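Long-range contacts in FeeM (Uncultured bacterium, PDB 2G0B), which joins a fatty acyl chain, probably handed over by an acyl carrier protein, to the amino group of an amino acid such as tyrosine, giving N-acyl amino acids: residues D77-V82 and K163-V168; F156-A161 and P171-A176; G57-G62 and H104-A109. All blocks are in the same frame, centred on the assembly; numbering follows the deposited sequence.

Contact 1 of 3, residues D77-V82 and K163-V168. With NLT (N-dodecanoyl-L-tyrosine), chain I.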
loop_
_atom_site.group_PDB
_atom_site.type_symbol
_atom_site.label_atom_id
_atom_site.label_comp_id
_atom_site.label_asym_id
_atom_site.label_seq_id
_atom_site.Cartn_x
_atom_site.Cartn_y
_atom_site.Cartn_z
ATOM N N ASP A 77 2.567 -10.688 -8.991
ATOM C CA ASP A 77 2.856 -11.625 -10.088
ATOM C C ASP A 77 2.405 -13.067 -9.846
ATOM O O ASP A 77 2.062 -13.777 -10.791
ATOM C CB ASP A 77 4.350 -11.608 -10.435
ATOM C CG ASP A 77 4.791 -10.303 -11.072
ATOM O OD1 ASP A 77 3.968 -9.368 -11.155
ATOM O OD2 ASP A 77 5.949 -10.123 -11.519
ATOM N N SER A 78 2.400 -13.494 -8.583
ATOM C CA SER A 78 2.003 -14.860 -8.244
ATOM C C SER A 78 0.516 -15.114 -8.529
ATOM O O SER A 78 0.101 -16.255 -8.708
ATOM C CB SER A 78 2.347 -15.186 -6.783
ATOM O OG SER A 78 1.515 -14.478 -5.886
ATOM N N ILE A 79 -0.261 -14.034 -8.616
ATOM C CA ILE A 79 -1.703 -14.123 -8.802
ATOM C C ILE A 79 -2.190 -13.349 -10.033
ATOM O O ILE A 79 -3.046 -13.837 -10.783
ATOM C CB ILE A 79 -2.443 -13.633 -7.506
ATOM C CG1 ILE A 79 -2.178 -14.589 -6.338
ATOM C CG2 ILE A 79 -3.936 -13.529 -7.724
ATOM C CD1 ILE A 79 -2.483 -16.110 -6.621
ATOM N N TYR A 80 -1.629 -12.163 -10.253
ATOM C CA TYR A 80 -2.127 -11.269 -11.291
ATOM C C TYR A 80 -1.104 -10.916 -12.371
ATOM O O TYR A 80 -1.152 -9.824 -12.928
ATOM C CB TYR A 80 -2.662 -9.980 -10.662
ATOM C CG TYR A 80 -3.828 -10.170 -9.736
ATOM C CD1 TYR A 80 -3.721 -9.859 -8.382
ATOM C CD2 TYR A 80 -5.049 -10.633 -10.213
ATOM C CE1 TYR A 80 -4.795 -10.016 -7.525
ATOM C CE2 TYR A 80 -6.131 -10.796 -9.366
ATOM C CZ TYR A 80 -5.997 -10.486 -8.024
ATOM O OH TYR A 80 -7.063 -10.656 -7.188
ATOM N N ALA A 81 -0.200 -11.840 -12.679
ATOM C CA ALA A 81 0.829 -11.613 -13.706
ATOM C C ALA A 81 0.258 -11.224 -15.074
ATOM O O ALA A 81 0.645 -10.200 -15.639
ATOM C CB ALA A 81 1.723 -12.827 -13.839
ATOM N N VAL A 82 -0.680 -12.026 -15.585
ATOM C CA VAL A 82 -1.209 -11.824 -16.946
ATOM C C VAL A 82 -2.109 -10.605 -17.060
ATOM O O VAL A 82 -2.373 -10.112 -18.161
ATOM C CB VAL A 82 -1.933 -13.088 -17.514
ATOM C CG1 VAL A 82 -0.918 -14.156 -17.903
ATOM C CG2 VAL A 82 -2.948 -13.634 -16.525
ATOM N N LYS A 163 -9.681 -13.482 -6.401
ATOM C CA LYS A 163 -8.953 -14.743 -6.400
ATOM C C LYS A 163 -8.481 -15.063 -4.998
ATOM O O LYS A 163 -8.693 -14.296 -4.086
ATOM C CB LYS A 163 -7.755 -14.669 -7.356
ATOM C CG LYS A 163 -8.135 -14.543 -8.803
ATOM C CD LYS A 163 -6.922 -14.477 -9.701
ATOM C CE LYS A 163 -7.289 -13.928 -11.084
ATOM N NZ LYS A 163 -6.157 -14.039 -12.051
ATOM N N HIS A 164 -7.861 -16.217 -4.827
ATOM C CA HIS A 164 -7.239 -16.551 -3.568
ATOM C C HIS A 164 -5.767 -16.187 -3.650
ATOM O O HIS A 164 -5.041 -16.693 -4.506
ATOM C CB HIS A 164 -7.402 -18.038 -3.257
ATOM C CG HIS A 164 -6.564 -18.506 -2.112
ATOM N ND1 HIS A 164 -6.912 -18.284 -0.799
ATOM C CD2 HIS A 164 -5.379 -19.157 -2.080
ATOM C CE1 HIS A 164 -5.987 -18.795 -0.007
ATOM N NE2 HIS A 164 -5.044 -19.326 -0.760
ATOM N N TYR A 165 -5.339 -15.292 -2.768
ATOM C CA TYR A 165 -3.947 -14.877 -2.699
ATOM C C TYR A 165 -3.224 -15.827 -1.756
ATOM O O TYR A 165 -3.351 -15.712 -0.540
ATOM C CB TYR A 165 -3.864 -13.431 -2.198
ATOM C CG TYR A 165 -2.554 -12.698 -2.468
ATOM C CD1 TYR A 165 -1.522 -13.286 -3.205
ATOM C CD2 TYR A 165 -2.353 -11.396 -1.977
ATOM C CE1 TYR A 165 -0.331 -12.598 -3.451
ATOM C CE2 TYR A 165 -1.169 -10.709 -2.214
ATOM C CZ TYR A 165 -0.163 -11.313 -2.944
ATOM O OH TYR A 165 1.002 -10.633 -3.174
ATOM N N GLY A 166 -2.485 -16.780 -2.333
ATOM C CA GLY A 166 -1.810 -17.829 -1.574
ATOM C C GLY A 166 -0.808 -17.313 -0.558
ATOM O O GLY A 166 -0.725 -17.839 0.560
ATOM N N THR A 167 -0.058 -16.277 -0.950
ATOM C CA THR A 167 0.909 -15.601 -0.084
ATOM C C THR A 167 0.297 -15.236 1.269
ATOM O O THR A 167 0.892 -15.486 2.326
ATOM C CB THR A 167 1.414 -14.316 -0.772
ATOM O OG1 THR A 167 1.864 -14.624 -2.092
ATOM C CG2 THR A 167 2.656 -13.797 -0.101
ATOM N N VAL A 168 -0.910 -14.685 1.224
ATOM C CA VAL A 168 -1.577 -14.183 2.410
ATOM C C VAL A 168 -2.617 -15.171 2.978
ATOM O O VAL A 168 -3.044 -15.028 4.132
ATOM C CB VAL A 168 -2.237 -12.823 2.111
ATOM C CG1 VAL A 168 -2.715 -12.204 3.345
ATOM C CG2 VAL A 168 -1.243 -11.897 1.457
HETATM N N NLT I . -2.428 -5.474 0.593
HETATM C C1 NLT I . -2.395 -4.221 1.063
HETATM O OL NLT I . -1.773 -3.888 2.065
HETATM C C2 NLT I . -3.213 -3.200 0.286
HETATM C C3 NLT I . -2.464 -1.879 0.069
HETATM C C4 NLT I . -3.433 -0.714 -0.196
HETATM C C5 NLT I . -2.683 0.609 -0.384
HETATM C C6 NLT I . -3.555 1.707 -0.993
HETATM C C7 NLT I . -2.715 2.880 -1.502
HETATM C C8 NLT I . -3.561 4.136 -1.666
HETATM C C9 NLT I . -2.772 5.323 -2.239
HETATM C C10 NLT I . -3.663 6.068 -3.232
HETATM C C11 NLT I . -2.965 7.206 -3.977
HETATM C C12 NLT I . -4.002 8.058 -4.711
HETATM C CA NLT I . -1.808 -6.627 1.248
HETATM C CB NLT I . -2.085 -7.896 0.448
HETATM C CG NLT I . -3.389 -8.541 0.865
HETATM C CD2 NLT I . -3.582 -8.956 2.176
HETATM C CE2 NLT I . -4.777 -9.545 2.549
HETATM C CZ NLT I . -5.772 -9.734 1.612
HETATM C CE1 NLT I . -5.588 -9.316 0.300
HETATM C CD1 NLT I . -4.394 -8.721 -0.075
HETATM O OH NLT I . -6.914 -10.300 1.971
HETATM C C NLT I . -0.317 -6.497 1.351
HETATM O O NLT I . 0.294 -5.953 0.406
HETATM O O2 NLT I . 0.268 -6.938 2.374
#

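Contact 2 of 3, residues F156-A161 and P171-A176. With NLT (N-dodecanoyl-L-tyrosine), chain I.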
loop_
_atom_site.group_PDB
_atom_site.type_symbol
_atom_site.label_atom_id
_atom_site.label_comp_id
_atom_site.label_asym_id
_atom_site.label_seq_id
_atom_site.Cartn_x
_atom_site.Cartn_y
_atom_site.Cartn_z
ATOM N N PHE A 156 -9.252 3.945 -7.969
ATOM C CA PHE A 156 -8.667 2.693 -8.447
ATOM C C PHE A 156 -9.686 1.860 -9.214
ATOM O O PHE A 156 -10.773 1.557 -8.709
ATOM C CB PHE A 156 -8.139 1.884 -7.288
ATOM C CG PHE A 156 -6.861 2.399 -6.717
ATOM C CD1 PHE A 156 -6.872 3.353 -5.709
ATOM C CD2 PHE A 156 -5.641 1.895 -7.148
ATOM C CE1 PHE A 156 -5.690 3.811 -5.155
ATOM C CE2 PHE A 156 -4.461 2.341 -6.599
ATOM C CZ PHE A 156 -4.485 3.303 -5.595
ATOM N N THR A 157 -9.328 1.504 -10.441
ATOM C CA THR A 157 -10.164 0.684 -11.300
ATOM C C THR A 157 -9.788 -0.771 -11.076
ATOM O O THR A 157 -8.632 -1.073 -10.852
ATOM C CB THR A 157 -9.930 1.103 -12.769
ATOM O OG1 THR A 157 -10.503 2.386 -12.973
ATOM C CG2 THR A 157 -10.705 0.229 -13.749
ATOM N N GLN A 158 -10.771 -1.666 -11.110
ATOM C CA GLN A 158 -10.502 -3.098 -10.929
ATOM C C GLN A 158 -9.861 -3.703 -12.164
ATOM O O GLN A 158 -10.382 -3.569 -13.268
ATOM C CB GLN A 158 -11.771 -3.849 -10.582
ATOM C CG GLN A 158 -11.521 -5.117 -9.847
ATOM C CD GLN A 158 -12.736 -5.998 -9.781
ATOM O OE1 GLN A 158 -13.858 -5.537 -9.985
ATOM N NE2 GLN A 158 -12.526 -7.268 -9.485
ATOM N N ILE A 159 -8.717 -4.351 -11.978
ATOM C CA ILE A 159 -7.980 -4.934 -13.094
ATOM C C ILE A 159 -7.864 -6.434 -12.961
ATOM O O ILE A 159 -7.545 -7.118 -13.917
ATOM C CB ILE A 159 -6.574 -4.280 -13.252
ATOM C CG1 ILE A 159 -5.727 -4.474 -11.991
ATOM C CG2 ILE A 159 -6.707 -2.811 -13.594
ATOM C CD1 ILE A 159 -4.291 -4.741 -12.271
ATOM N N GLY A 160 -8.155 -6.944 -11.770
ATOM C CA GLY A 160 -8.107 -8.373 -11.516
ATOM C C GLY A 160 -9.315 -8.884 -10.765
ATOM O O GLY A 160 -9.882 -8.181 -9.937
ATOM N N ALA A 161 -9.699 -10.124 -11.052
ATOM C CA ALA A 161 -10.847 -10.755 -10.403
ATOM C C ALA A 161 -10.573 -11.108 -8.939
ATOM O O ALA A 161 -9.438 -11.006 -8.458
ATOM C CB ALA A 161 -11.248 -11.969 -11.155
ATOM N N PRO A 171 -8.658 -13.869 0.432
ATOM C CA PRO A 171 -9.158 -13.407 -0.873
ATOM C C PRO A 171 -8.569 -12.059 -1.253
ATOM O O PRO A 171 -8.207 -11.280 -0.357
ATOM C CB PRO A 171 -10.661 -13.254 -0.636
ATOM C CG PRO A 171 -10.943 -14.022 0.589
ATOM C CD PRO A 171 -9.735 -13.929 1.439
ATOM N N ALA A 172 -8.478 -11.781 -2.554
ATOM C CA ALA A 172 -7.957 -10.493 -3.043
ATOM C C ALA A 172 -8.524 -10.112 -4.409
ATOM O O ALA A 172 -8.758 -10.984 -5.250
ATOM C CB ALA A 172 -6.427 -10.523 -3.101
ATOM N N ILE A 173 -8.765 -8.811 -4.617
ATOM C CA ILE A 173 -8.969 -8.268 -5.970
ATOM C C ILE A 173 -7.845 -7.315 -6.302
ATOM O O ILE A 173 -7.260 -6.706 -5.407
ATOM C CB ILE A 173 -10.364 -7.547 -6.152
ATOM C CG1 ILE A 173 -10.583 -6.491 -5.110
ATOM C CG2 ILE A 173 -11.507 -8.511 -6.026
ATOM C CD1 ILE A 173 -11.742 -6.859 -4.197
ATOM N N ALA A 174 -7.539 -7.184 -7.587
ATOM C CA ALA A 174 -6.502 -6.258 -8.032
ATOM C C ALA A 174 -7.125 -4.997 -8.569
ATOM O O ALA A 174 -8.085 -5.048 -9.340
ATOM C CB ALA A 174 -5.635 -6.893 -9.078
ATOM N N ARG A 175 -6.601 -3.859 -8.118
ATOM C CA ARG A 175 -7.008 -2.549 -8.616
ATOM C C ARG A 175 -5.777 -1.728 -8.992
ATOM O O ARG A 175 -4.713 -1.887 -8.411
ATOM C CB ARG A 175 -7.851 -1.786 -7.582
ATOM C CG ARG A 175 -8.987 -2.571 -6.973
ATOM C CD ARG A 175 -10.029 -1.731 -6.256
ATOM N NE ARG A 175 -10.894 -1.037 -7.199
ATOM C CZ ARG A 175 -12.129 -1.403 -7.500
ATOM N NH1 ARG A 175 -12.669 -2.458 -6.934
ATOM N NH2 ARG A 175 -12.830 -0.706 -8.381
ATOM N N ALA A 176 -5.933 -0.855 -9.974
ATOM C CA ALA A 176 -4.846 -0.003 -10.418
ATOM C C ALA A 176 -5.353 1.401 -10.668
ATOM O O ALA A 176 -6.547 1.599 -10.910
ATOM C CB ALA A 176 -4.216 -0.566 -11.659
HETATM N N NLT I . -2.428 -5.474 0.593
HETATM C C1 NLT I . -2.395 -4.221 1.063
HETATM O OL NLT I . -1.773 -3.888 2.065
HETATM C C2 NLT I . -3.213 -3.200 0.286
HETATM C C3 NLT I . -2.464 -1.879 0.069
HETATM C C4 NLT I . -3.433 -0.714 -0.196
HETATM C C5 NLT I . -2.683 0.609 -0.384
HETATM C C6 NLT I . -3.555 1.707 -0.993
HETATM C C7 NLT I . -2.715 2.880 -1.502
HETATM C C8 NLT I . -3.561 4.136 -1.666
HETATM C C9 NLT I . -2.772 5.323 -2.239
HETATM C C10 NLT I . -3.663 6.068 -3.232
HETATM C C11 NLT I . -2.965 7.206 -3.977
HETATM C C12 NLT I . -4.002 8.058 -4.711
HETATM C CA NLT I . -1.808 -6.627 1.248
HETATM C CB NLT I . -2.085 -7.896 0.448
HETATM C CG NLT I . -3.389 -8.541 0.865
HETATM C CD2 NLT I . -3.582 -8.956 2.176
HETATM C CE2 NLT I . -4.777 -9.545 2.549
HETATM C CZ NLT I . -5.772 -9.734 1.612
HETATM C CE1 NLT I . -5.588 -9.316 0.300
HETATM C CD1 NLT I . -4.394 -8.721 -0.075
HETATM O OH NLT I . -6.914 -10.300 1.971
HETATM C C NLT I . -0.317 -6.497 1.351
HETATM O O NLT I . 0.294 -5.953 0.406
HETATM O O2 NLT I . 0.268 -6.938 2.374
#

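Contact 3 of 3, residues G57-G62 and H104-A109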
loop_
_atom_site.group_PDB
_atom_site.type_symbol
_atom_site.label_atom_id
_atom_site.label_comp_id
_atom_site.label_asym_id
_atom_site.label_seq_id
_atom_site.Cartn_x
_atom_site.Cartn_y
_atom_site.Cartn_z
ATOM N N GLY A 57 3.533 10.933 17.846
ATOM C CA GLY A 57 4.484 11.555 18.736
ATOM C C GLY A 57 5.696 10.688 18.942
ATOM O O GLY A 57 6.074 10.404 20.089
ATOM N N GLU A 58 6.253 10.214 17.827
ATOM C CA GLU A 58 7.490 9.407 17.795
ATOM C C GLU A 58 7.381 7.883 18.001
ATOM O O GLU A 58 8.359 7.179 17.788
ATOM C CB GLU A 58 8.589 9.997 18.685
ATOM C CG GLU A 58 9.476 10.983 17.955
ATOM C CD GLU A 58 10.161 11.915 18.905
ATOM O OE1 GLU A 58 9.649 12.082 20.037
ATOM O OE2 GLU A 58 11.220 12.475 18.540
ATOM N N VAL A 59 6.224 7.378 18.428
ATOM C CA VAL A 59 6.010 5.932 18.356
ATOM C C VAL A 59 5.304 5.587 17.068
ATOM O O VAL A 59 4.374 6.267 16.661
ATOM C CB VAL A 59 5.327 5.285 19.621
ATOM C CG1 VAL A 59 5.643 6.059 20.868
ATOM C CG2 VAL A 59 3.847 5.132 19.443
ATOM N N LEU A 60 5.816 4.568 16.391
ATOM C CA LEU A 60 5.319 4.173 15.089
ATOM C C LEU A 60 4.056 3.387 15.247
ATOM O O LEU A 60 4.017 2.415 16.006
ATOM C CB LEU A 60 6.373 3.338 14.361
ATOM C CG LEU A 60 6.104 2.893 12.929
ATOM C CD1 LEU A 60 6.218 4.048 11.988
ATOM C CD2 LEU A 60 7.072 1.821 12.547
ATOM N N TYR A 61 3.011 3.806 14.541
ATOM C CA TYR A 61 1.743 3.102 14.615
ATOM C C TYR A 61 1.214 2.609 13.287
ATOM O O TYR A 61 0.329 1.761 13.252
ATOM C CB TYR A 61 0.682 3.907 15.387
ATOM C CG TYR A 61 0.098 5.123 14.692
ATOM C CD1 TYR A 61 -1.084 5.030 13.950
ATOM C CD2 TYR A 61 0.671 6.388 14.860
ATOM C CE1 TYR A 61 -1.651 6.154 13.351
ATOM C CE2 TYR A 61 0.112 7.524 14.269
ATOM C CZ TYR A 61 -1.052 7.398 13.519
ATOM O OH TYR A 61 -1.611 8.500 12.923
ATOM N N GLY A 62 1.768 3.113 12.196
ATOM C CA GLY A 62 1.278 2.749 10.883
ATOM C C GLY A 62 2.362 2.777 9.855
ATOM O O GLY A 62 3.309 3.537 9.970
ATOM N N HIS A 104 -4.169 -0.454 15.731
ATOM C CA HIS A 104 -5.333 0.225 16.323
ATOM C C HIS A 104 -5.178 0.550 17.822
ATOM O O HIS A 104 -5.890 1.412 18.356
ATOM C CB HIS A 104 -6.631 -0.575 16.059
ATOM C CG HIS A 104 -6.915 -1.635 17.091
ATOM N ND1 HIS A 104 -6.463 -2.934 16.970
ATOM C CD2 HIS A 104 -7.595 -1.583 18.266
ATOM C CE1 HIS A 104 -6.850 -3.633 18.023
ATOM N NE2 HIS A 104 -7.539 -2.837 18.823
ATOM N N THR A 105 -4.261 -0.147 18.494
ATOM C CA THR A 105 -4.040 0.069 19.920
ATOM C C THR A 105 -3.226 1.326 20.183
ATOM O O THR A 105 -3.374 1.951 21.228
ATOM C CB THR A 105 -3.364 -1.158 20.583
ATOM O OG1 THR A 105 -2.137 -1.449 19.912
ATOM C CG2 THR A 105 -4.189 -2.414 20.376
ATOM N N LEU A 106 -2.385 1.703 19.223
ATOM C CA LEU A 106 -1.464 2.830 19.395
ATOM C C LEU A 106 -2.021 4.149 18.879
ATOM O O LEU A 106 -1.366 5.180 18.985
ATOM C CB LEU A 106 -0.126 2.548 18.717
ATOM C CG LEU A 106 0.726 1.402 19.239
ATOM C CD1 LEU A 106 1.833 1.095 18.248
ATOM C CD2 LEU A 106 1.300 1.733 20.605
ATOM N N TYR A 107 -3.202 4.118 18.271
ATOM C CA TYR A 107 -3.857 5.363 17.881
ATOM C C TYR A 107 -5.304 5.401 18.231
ATOM O O TYR A 107 -6.055 4.446 17.974
ATOM C CB TYR A 107 -3.631 5.717 16.405
ATOM C CG TYR A 107 -4.479 4.974 15.386
ATOM C CD1 TYR A 107 -4.230 3.637 15.085
ATOM C CD2 TYR A 107 -5.471 5.633 14.663
ATOM C CE1 TYR A 107 -4.971 2.958 14.109
ATOM C CE2 TYR A 107 -6.225 4.957 13.677
ATOM C CZ TYR A 107 -5.971 3.617 13.420
ATOM O OH TYR A 107 -6.698 2.932 12.457
ATOM N N GLU A 108 -5.682 6.496 18.879
ATOM C CA GLU A 108 -7.061 6.777 19.206
ATOM C C GLU A 108 -7.832 6.865 17.873
ATOM O O GLU A 108 -7.834 7.906 17.199
ATOM C CB GLU A 108 -7.143 8.075 20.032
ATOM C CG GLU A 108 -6.654 7.923 21.496
ATOM C CD GLU A 108 -5.105 8.031 21.693
ATOM O OE1 GLU A 108 -4.346 8.169 20.696
ATOM O OE2 GLU A 108 -4.648 7.981 22.871
ATOM N N ALA A 109 -8.404 5.729 17.471
ATOM C CA ALA A 109 -8.978 5.566 16.142
ATOM C C ALA A 109 -10.344 6.207 16.023
ATOM O O ALA A 109 -10.915 6.675 17.015
ATOM C CB ALA A 109 -9.064 4.075 15.780
#

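Contact 1 of 3, residues D77-V82 and K163-V168
Lys163 leaves strand 157-165 with CG anti to its carbonyl carbon (chi1 -66°) and runs out fully extended across the start of helix 77-89. Its CB lies 4.0 Å from CG2 of Ile79. Further along, CD touches two neighbours: it sits 3.7 Å from that same CG2 of Ile79 and 3.8 Å from CE2 of Tyr80. CE then passes the same ring atom, CE2, obliquely. At the tip, NZ makes a weak hydrogen bond to the backbone O of Ile79, at 3.4 Å, but its main partner is the carboxylate of Glu83, one turn further along the helix. In this acetyltransferase-like fold, strand 157-165 is an outermost strand of the mixed sheet, so the lysine ties that margin to the helix. Tyr80 reaches toward the lysine tip to tip, with CG2 of Ile79 over the centre of its ring and its OH hydrogen-bonded to Ala161 O. The other branch of Ile79 goes to Tyr165 and His164: CG1 meets CD1 of Tyr165 at 3.5 Å, while CD1 reaches the O of His164. Ser78 OG comes in the ring plane of Tyr165, 3.6 Å from CE1, and CD2 on the other edge of that ring faces CD1 of the dodecanoyl-tyrosine at 3.9 Å. Val168 CG1 closes on the product's own ring at CE2.

Contact 2 of 3, residues F156-A161 and P171-A176
Backbone bonds hold the two strands as an antiparallel hairpin, 157-165 with 170-178, at the end of the acetyltransferase-like sheet. Thr157 and Ala176 form a hydrogen-bonded pair, N to O at 2.8 Å each way, with both donors in the plane of the carbonyl they reach. Gln158 and Arg175 follow as a non-hydrogen-bonded pair. The regular spacing then breaks as the chain turns a corner at Gly160: Ala174 O accepts from Ile159 N at 2.8 Å and from Gly160 N at 3.1 Å, both donors lying above its carbonyl plane.

Among the polar side chains, Arg175 bends at chi3 (75°) so that two of its nitrogens donate to Phe156 O, NE at 3.0 Å and NH2 at 3.1 Å; only the NH2 approach follows a lone pair. Gln158 CB lies over one guanidinium face, and NH1 goes to Asp148 in a salt bridge. Gln158 NE2 donates a hydrogen bond to Gly160 O, two residues on.

Apolar packing joins Ile159 CG1 to Ala174 CB and Ile159 CG2 to Ala176 CB on the side facing helix 77-89. Toward the ligand, the edge of the Phe156 ring meets C10 of the acyl chain, Ala172 CB touches the tyrosyl ring at CE1, and Pro171 O accepts from the product's phenol OH at 2.8 Å. With Asp148 balancing its charge, the doubly bonded arginine probably steadies the backbone at Phe156, beside the acyl chain.

Contact 3 of 3, residues G57-G62 and H104-A109
The rings of Tyr61 and Tyr107 are close to parallel, their planes 26° apart, but offset, with centroids 5.1 Å from each other, so there is little face-to-face overlap. What sits over the face of Tyr61 is instead a methylene: Tyr107 CB makes a CH-pi contact, 3.9 Å from the Tyr61 ring centroid and 26° off its normal. Tyr61 belongs to a classic beta bulge, where it and Gly62 together face Leu54 of the neighbouring strand 49-56, in the mixed sheet of the acetyltransferase-like fold. The partner segment is the loop after strand 94-102, which meets strand 59-68 around Tyr61. Both tyrosines have CG tucked between N and C (Tyr61 chi1 73°), and the two side chains cross at about a right angle. The phenols are tied outside the contact, Tyr61 OH to Lys7 NZ and Tyr107 OH to Glu119, which would limit the swing of rings whose mutual contact is apolar. Leu106 adds the aliphatic contacts. Its CB meets Tyr61 CB at 3.7 Å, while its CD2 comes more loosely to Val59 CG2. Asn56 ND2 bonds to the Leu106 carbonyl, and Leu106 CD1 rests 3.4 Å from Leu60 O.

Contacts 1 and 2 are neighbours that share strand 157-165, and both line the product site; the backbone bond from Lys163 N to Ala172 O, 2.9 Å long, runs between them. Contact 2 is the buried one, built on strand pairing and a buried arginine. Contact 1 is only partly buried, joins helix to strand edge, and relies on side-chain packing with a weak bond from the lysine tip. Contact 3 reaches the same sheet on the opposite side of the chain's centre, its centre about 30 Å from that of contact 1 and 29 Å from that of contact 2. Also partly buried, it joins a strand to a loop through aromatic and aliphatic packing and touches no ligand.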